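Local atomic coordinates of flavohemoprotein (Vibrio cholerae O1 biovar El Tor, PDB entry 4EH1), a protein that probably detoxifies nitric oxide, using O2 and NAD(P)H to convert it to nitrate, with FAD in the C-terminal reductase domain that makes up this chain. Residues A[110-121]-A[197-207]. Residues are numbered along the deposited sequence; the frame is centred on the assembly and turned at random.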
loop_
_atom_site.group_PDB
_atom_site.type_symbol
_atom_site.label_atom_id
_atom_site.label_comp_id
_atom_site.label_asym_id
_atom_site.label_seq_id
_atom_site.Cartn_x
_atom_site.Cartn_y
_atom_site.Cartn_z
ATOM N N TYR A 110 -2.489 -26.905 2.081
ATOM C CA TYR A 110 -3.707 -27.474 2.585
ATOM C C TYR A 110 -4.143 -28.663 1.712
ATOM O O TYR A 110 -4.146 -28.589 0.481
ATOM C CB TYR A 110 -4.803 -26.417 2.618
ATOM C CG TYR A 110 -6.113 -27.006 3.022
ATOM C CD1 TYR A 110 -6.385 -27.237 4.354
ATOM C CD2 TYR A 110 -7.057 -27.369 2.079
ATOM C CE1 TYR A 110 -7.539 -27.790 4.752
ATOM C CE2 TYR A 110 -8.255 -27.932 2.473
ATOM C CZ TYR A 110 -8.484 -28.140 3.827
ATOM O OH TYR A 110 -9.661 -28.690 4.297
ATOM N N VAL A 111 -4.533 -29.753 2.354
ATOM C CA VAL A 111 -5.112 -30.879 1.612
ATOM C C VAL A 111 -6.479 -31.189 2.218
ATOM O O VAL A 111 -6.602 -31.337 3.443
ATOM C CB VAL A 111 -4.214 -32.101 1.660
ATOM C CG1 VAL A 111 -4.944 -33.331 1.088
ATOM C CG2 VAL A 111 -2.918 -31.820 0.910
ATOM N N GLU A 112 -7.506 -31.226 1.373
ATOM C CA GLU A 112 -8.871 -31.481 1.844
ATOM C C GLU A 112 -8.999 -32.909 2.363
ATOM O O GLU A 112 -8.803 -33.889 1.631
ATOM C CB GLU A 112 -9.913 -31.217 0.743
ATOM C CG GLU A 112 -11.371 -31.300 1.262
ATOM C CD GLU A 112 -11.586 -30.464 2.550
ATOM O OE1 GLU A 112 -11.996 -31.017 3.606
ATOM O OE2 GLU A 112 -11.330 -29.243 2.509
ATOM N N ARG A 113 -9.332 -33.028 3.638
ATOM C CA ARG A 113 -9.499 -34.353 4.221
ATOM C C ARG A 113 -10.817 -34.478 4.979
ATOM O O ARG A 113 -11.025 -35.452 5.722
ATOM C CB ARG A 113 -8.318 -34.674 5.148
ATOM C CG ARG A 113 -6.972 -34.788 4.433
ATOM C CD ARG A 113 -5.914 -35.404 5.342
ATOM N NE ARG A 113 -4.565 -35.319 4.772
ATOM C CZ ARG A 113 -3.828 -34.206 4.780
ATOM N NH1 ARG A 113 -4.312 -33.088 5.320
ATOM N NH2 ARG A 113 -2.613 -34.205 4.249
ATOM N N GLU A 114 -11.699 -33.494 4.792
ATOM C CA GLU A 114 -13.010 -33.495 5.438
ATOM C C GLU A 114 -12.880 -33.556 6.941
ATOM O O GLU A 114 -13.667 -34.208 7.608
ATOM C CB GLU A 114 -13.888 -34.651 4.907
ATOM C CG GLU A 114 -14.408 -34.361 3.503
ATOM C CD GLU A 114 -15.359 -35.414 2.941
ATOM O OE1 GLU A 114 -16.007 -36.121 3.747
ATOM O OE2 GLU A 114 -15.463 -35.513 1.681
ATOM N N ARG A 115 -11.855 -32.898 7.462
ATOM C CA ARG A 115 -11.694 -32.758 8.903
ATOM C C ARG A 115 -11.915 -31.302 9.249
ATOM O O ARG A 115 -11.777 -30.439 8.398
ATOM C CB ARG A 115 -10.271 -33.136 9.324
ATOM C CG ARG A 115 -9.886 -34.596 9.086
ATOM C CD ARG A 115 -8.372 -34.726 9.209
ATOM N NE ARG A 115 -7.926 -36.092 9.049
ATOM C CZ ARG A 115 -6.669 -36.462 8.805
ATOM N NH1 ARG A 115 -5.708 -35.554 8.700
ATOM N NH2 ARG A 115 -6.375 -37.754 8.665
ATOM N N PRO A 116 -12.244 -31.025 10.510
ATOM C CA PRO A 116 -12.209 -29.633 10.962
ATOM C C PRO A 116 -10.774 -29.116 10.839
ATOM O O PRO A 116 -9.812 -29.884 10.929
ATOM C CB PRO A 116 -12.644 -29.713 12.423
ATOM C CG PRO A 116 -13.279 -31.022 12.585
ATOM C CD PRO A 116 -12.711 -31.946 11.554
ATOM N N VAL A 117 -10.644 -27.817 10.622
ATOM C CA VAL A 117 -9.360 -27.241 10.261
ATOM C C VAL A 117 -8.967 -26.135 11.235
ATOM O O VAL A 117 -9.753 -25.198 11.461
ATOM C CB VAL A 117 -9.407 -26.663 8.805
ATOM C CG1 VAL A 117 -8.191 -25.799 8.527
ATOM C CG2 VAL A 117 -9.450 -27.785 7.812
ATOM N N VAL A 118 -7.766 -26.251 11.819
ATOM C CA VAL A 118 -7.235 -25.165 12.644
ATOM C C VAL A 118 -6.017 -24.508 11.975
ATOM O O VAL A 118 -5.051 -25.181 11.607
ATOM C CB VAL A 118 -6.955 -25.617 14.117
ATOM C CG1 VAL A 118 -6.507 -24.444 14.963
ATOM C CG2 VAL A 118 -8.219 -26.187 14.759
ATOM N N LEU A 119 -6.085 -23.197 11.777
ATOM C CA LEU A 119 -4.956 -22.458 11.216
ATOM C C LEU A 119 -4.356 -21.625 12.357
ATOM O O LEU A 119 -5.071 -20.884 13.036
ATOM C CB LEU A 119 -5.402 -21.517 10.090
ATOM C CG LEU A 119 -6.267 -22.134 8.986
ATOM C CD1 LEU A 119 -6.590 -21.121 7.899
ATOM C CD2 LEU A 119 -5.574 -23.375 8.397
ATOM N N ILE A 120 -3.045 -21.744 12.540
ATOM C CA ILE A 120 -2.331 -21.081 13.615
ATOM C C ILE A 120 -1.087 -20.426 13.052
ATOM O O ILE A 120 -0.241 -21.081 12.441
ATOM C CB ILE A 120 -1.865 -22.086 14.691
ATOM C CG1 ILE A 120 -3.040 -22.965 15.142
ATOM C CG2 ILE A 120 -1.209 -21.345 15.888
ATOM C CD1 ILE A 120 -2.654 -24.060 16.168
ATOM N N SER A 121 -0.955 -19.133 13.280
ATOM C CA SER A 121 0.240 -18.441 12.821
ATOM C C SER A 121 0.539 -17.214 13.663
ATOM O O SER A 121 -0.315 -16.764 14.434
ATOM C CB SER A 121 0.068 -18.016 11.361
ATOM O OG SER A 121 -1.091 -17.217 11.217
ATOM N N LEU A 197 -11.396 -26.644 20.750
ATOM C CA LEU A 197 -10.619 -27.041 19.576
ATOM C C LEU A 197 -10.854 -28.509 19.202
ATOM O O LEU A 197 -11.044 -29.360 20.074
ATOM C CB LEU A 197 -9.114 -26.885 19.873
ATOM C CG LEU A 197 -8.508 -25.484 20.033
ATOM C CD1 LEU A 197 -7.054 -25.616 20.392
ATOM C CD2 LEU A 197 -8.669 -24.632 18.772
ATOM N N PRO A 198 -10.762 -28.829 17.903
ATOM C CA PRO A 198 -11.003 -30.215 17.475
ATOM C C PRO A 198 -9.734 -31.030 17.619
ATOM O O PRO A 198 -9.126 -31.442 16.635
ATOM C CB PRO A 198 -11.384 -30.058 16.002
ATOM C CG PRO A 198 -10.608 -28.839 15.565
ATOM C CD PRO A 198 -10.532 -27.920 16.765
ATOM N N ILE A 199 -9.346 -31.248 18.866
ATOM C CA ILE A 199 -8.123 -31.951 19.210
ATOM C C ILE A 199 -8.088 -33.357 18.580
ATOM O O ILE A 199 -7.087 -33.765 17.985
ATOM C CB ILE A 199 -8.010 -32.061 20.757
ATOM C CG1 ILE A 199 -7.968 -30.662 21.398
ATOM C CG2 ILE A 199 -6.807 -32.933 21.172
ATOM C CD1 ILE A 199 -6.795 -29.789 20.897
ATOM N N GLU A 200 -9.183 -34.097 18.702
ATOM C CA GLU A 200 -9.184 -35.501 18.267
ATOM C C GLU A 200 -9.229 -35.659 16.745
ATOM O O GLU A 200 -8.579 -36.535 16.197
ATOM C CB GLU A 200 -10.331 -36.284 18.914
ATOM C CG GLU A 200 -10.260 -36.364 20.439
ATOM C CD GLU A 200 -9.104 -37.226 20.960
ATOM O OE1 GLU A 200 -8.838 -38.304 20.370
ATOM O OE2 GLU A 200 -8.467 -36.827 21.966
ATOM N N ASP A 201 -9.980 -34.801 16.058
ATOM C CA ASP A 201 -10.195 -35.006 14.640
ATOM C C ASP A 201 -9.573 -33.954 13.738
ATOM O O ASP A 201 -9.445 -34.174 12.543
ATOM C CB ASP A 201 -11.694 -35.087 14.347
ATOM C CG ASP A 201 -12.346 -36.280 15.007
ATOM O OD1 ASP A 201 -11.794 -37.394 14.912
ATOM O OD2 ASP A 201 -13.412 -36.107 15.636
ATOM N N GLY A 202 -9.223 -32.797 14.287
ATOM C CA GLY A 202 -8.801 -31.692 13.442
ATOM C C GLY A 202 -7.467 -31.828 12.723
ATOM O O GLY A 202 -6.576 -32.553 13.164
ATOM N N ASP A 203 -7.341 -31.132 11.593
ATOM C CA ASP A 203 -6.037 -30.874 10.988
ATOM C C ASP A 203 -5.526 -29.514 11.475
ATOM O O ASP A 203 -6.218 -28.507 11.335
ATOM C CB ASP A 203 -6.136 -30.828 9.464
ATOM C CG ASP A 203 -5.793 -32.158 8.809
ATOM O OD1 ASP A 203 -5.082 -32.982 9.419
ATOM O OD2 ASP A 203 -6.222 -32.367 7.658
ATOM N N PHE A 204 -4.303 -29.487 11.996
ATOM C CA PHE A 204 -3.696 -28.265 12.521
ATOM C C PHE A 204 -2.585 -27.806 11.590
ATOM O O PHE A 204 -1.586 -28.504 11.420
ATOM C CB PHE A 204 -3.151 -28.505 13.948
ATOM C CG PHE A 204 -4.235 -28.789 14.953
ATOM C CD1 PHE A 204 -4.880 -30.024 14.966
ATOM C CD2 PHE A 204 -4.636 -27.812 15.854
ATOM C CE1 PHE A 204 -5.924 -30.288 15.873
ATOM C CE2 PHE A 204 -5.674 -28.045 16.754
ATOM C CZ PHE A 204 -6.330 -29.284 16.765
ATOM N N TYR A 205 -2.772 -26.639 10.978
ATOM C CA TYR A 205 -1.756 -26.061 10.113
ATOM C C TYR A 205 -1.124 -24.880 10.834
ATOM O O TYR A 205 -1.835 -24.009 11.354
ATOM C CB TYR A 205 -2.378 -25.587 8.786
ATOM C CG TYR A 205 -2.840 -26.710 7.876
ATOM C CD1 TYR A 205 -4.088 -27.331 8.062
ATOM C CD2 TYR A 205 -2.065 -27.122 6.807
ATOM C CE1 TYR A 205 -4.523 -28.371 7.203
ATOM C CE2 TYR A 205 -2.488 -28.164 5.943
ATOM C CZ TYR A 205 -3.721 -28.777 6.148
ATOM O OH TYR A 205 -4.146 -29.792 5.292
ATOM N N LEU A 206 0.203 -24.847 10.851
ATOM C CA LEU A 206 0.975 -23.889 11.644
ATOM C C LEU A 206 2.013 -23.159 10.792
ATOM O O LEU A 206 2.739 -23.793 10.028
ATOM C CB LEU A 206 1.773 -24.640 12.714
ATOM C CG LEU A 206 1.092 -25.173 13.974
ATOM C CD1 LEU A 206 -0.122 -26.046 13.688
ATOM C CD2 LEU A 206 2.094 -25.956 14.762
ATOM N N CYS A 207 2.132 -21.843 10.944
ATOM C CA CYS A 207 3.195 -21.129 10.245
ATOM C C CYS A 207 3.728 -19.948 11.027
ATOM O O CYS A 207 2.955 -19.106 11.496
ATOM C CB CYS A 207 2.713 -20.598 8.891
ATOM S SG CYS A 207 4.062 -19.766 7.958
HETATM O O HOH W 1 -6.904 -30.767 5.922
HETATM O O HOH W 2 -1.449 -31.104 4.547
#
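Val117 to Ser121 pair with Asp203 to Cys207 as neighbouring parallel strands, their axes 15° apart. The ladder runs from Asp203 N on Pro116 O (2.8 Å) to Cys207 N on Ile120 O (2.9 Å). Between these ends, Val118 N bonds to Asp203 O and Val118 O to Tyr205 N; Ile120 N then bonds to Tyr205 O. Each of these residues thus bridges two of the other strand, as in a parallel ladder. These are inner strands of the parallel sheet in the NAD-binding half of the reductase, with 203-208 lying between 117-122 and 230-234.

On the sheet face of Val118 and Ile120, the Val118 side chain lies alongside Phe204. Val118 CB is 3.6 Å from Phe204 CD2. Val118 CG2, anti to the carbonyl carbon, meets Pro198 CD at 3.5 Å. Helix 210-223 packs over this face through Phe204 and Leu206.

On the other face, Tyr205 reaches the loop before strand 117-121. Tyr205 OH accepts a nearly straight bond from Val111 N (3.0 Å, 175°). The Tyr110 side chain crosses that of Tyr205 at about a right angle, with the ring planes 41° apart. At the far end of the strands, Cys207 touches Phe235, a probable FAD-binding residue.

Beside Tyr205, Asp203 takes two arginines. Arg115 NH1 meets Asp203 OD1 on the syn side at 2.7 Å, while Arg113 NH1 approaches Asp203 OD2 from above the carboxylate plane at 3.1 Å. His231 stacks on the Tyr205 ring and bonds to Asp203 OD1.

The buried carboxylate thus has two cationic partners, which probably stabilise its negative charge. Together with the Tyr205 hydroxyl it ties the 110-116 loop to the first three residues of strand 203-207.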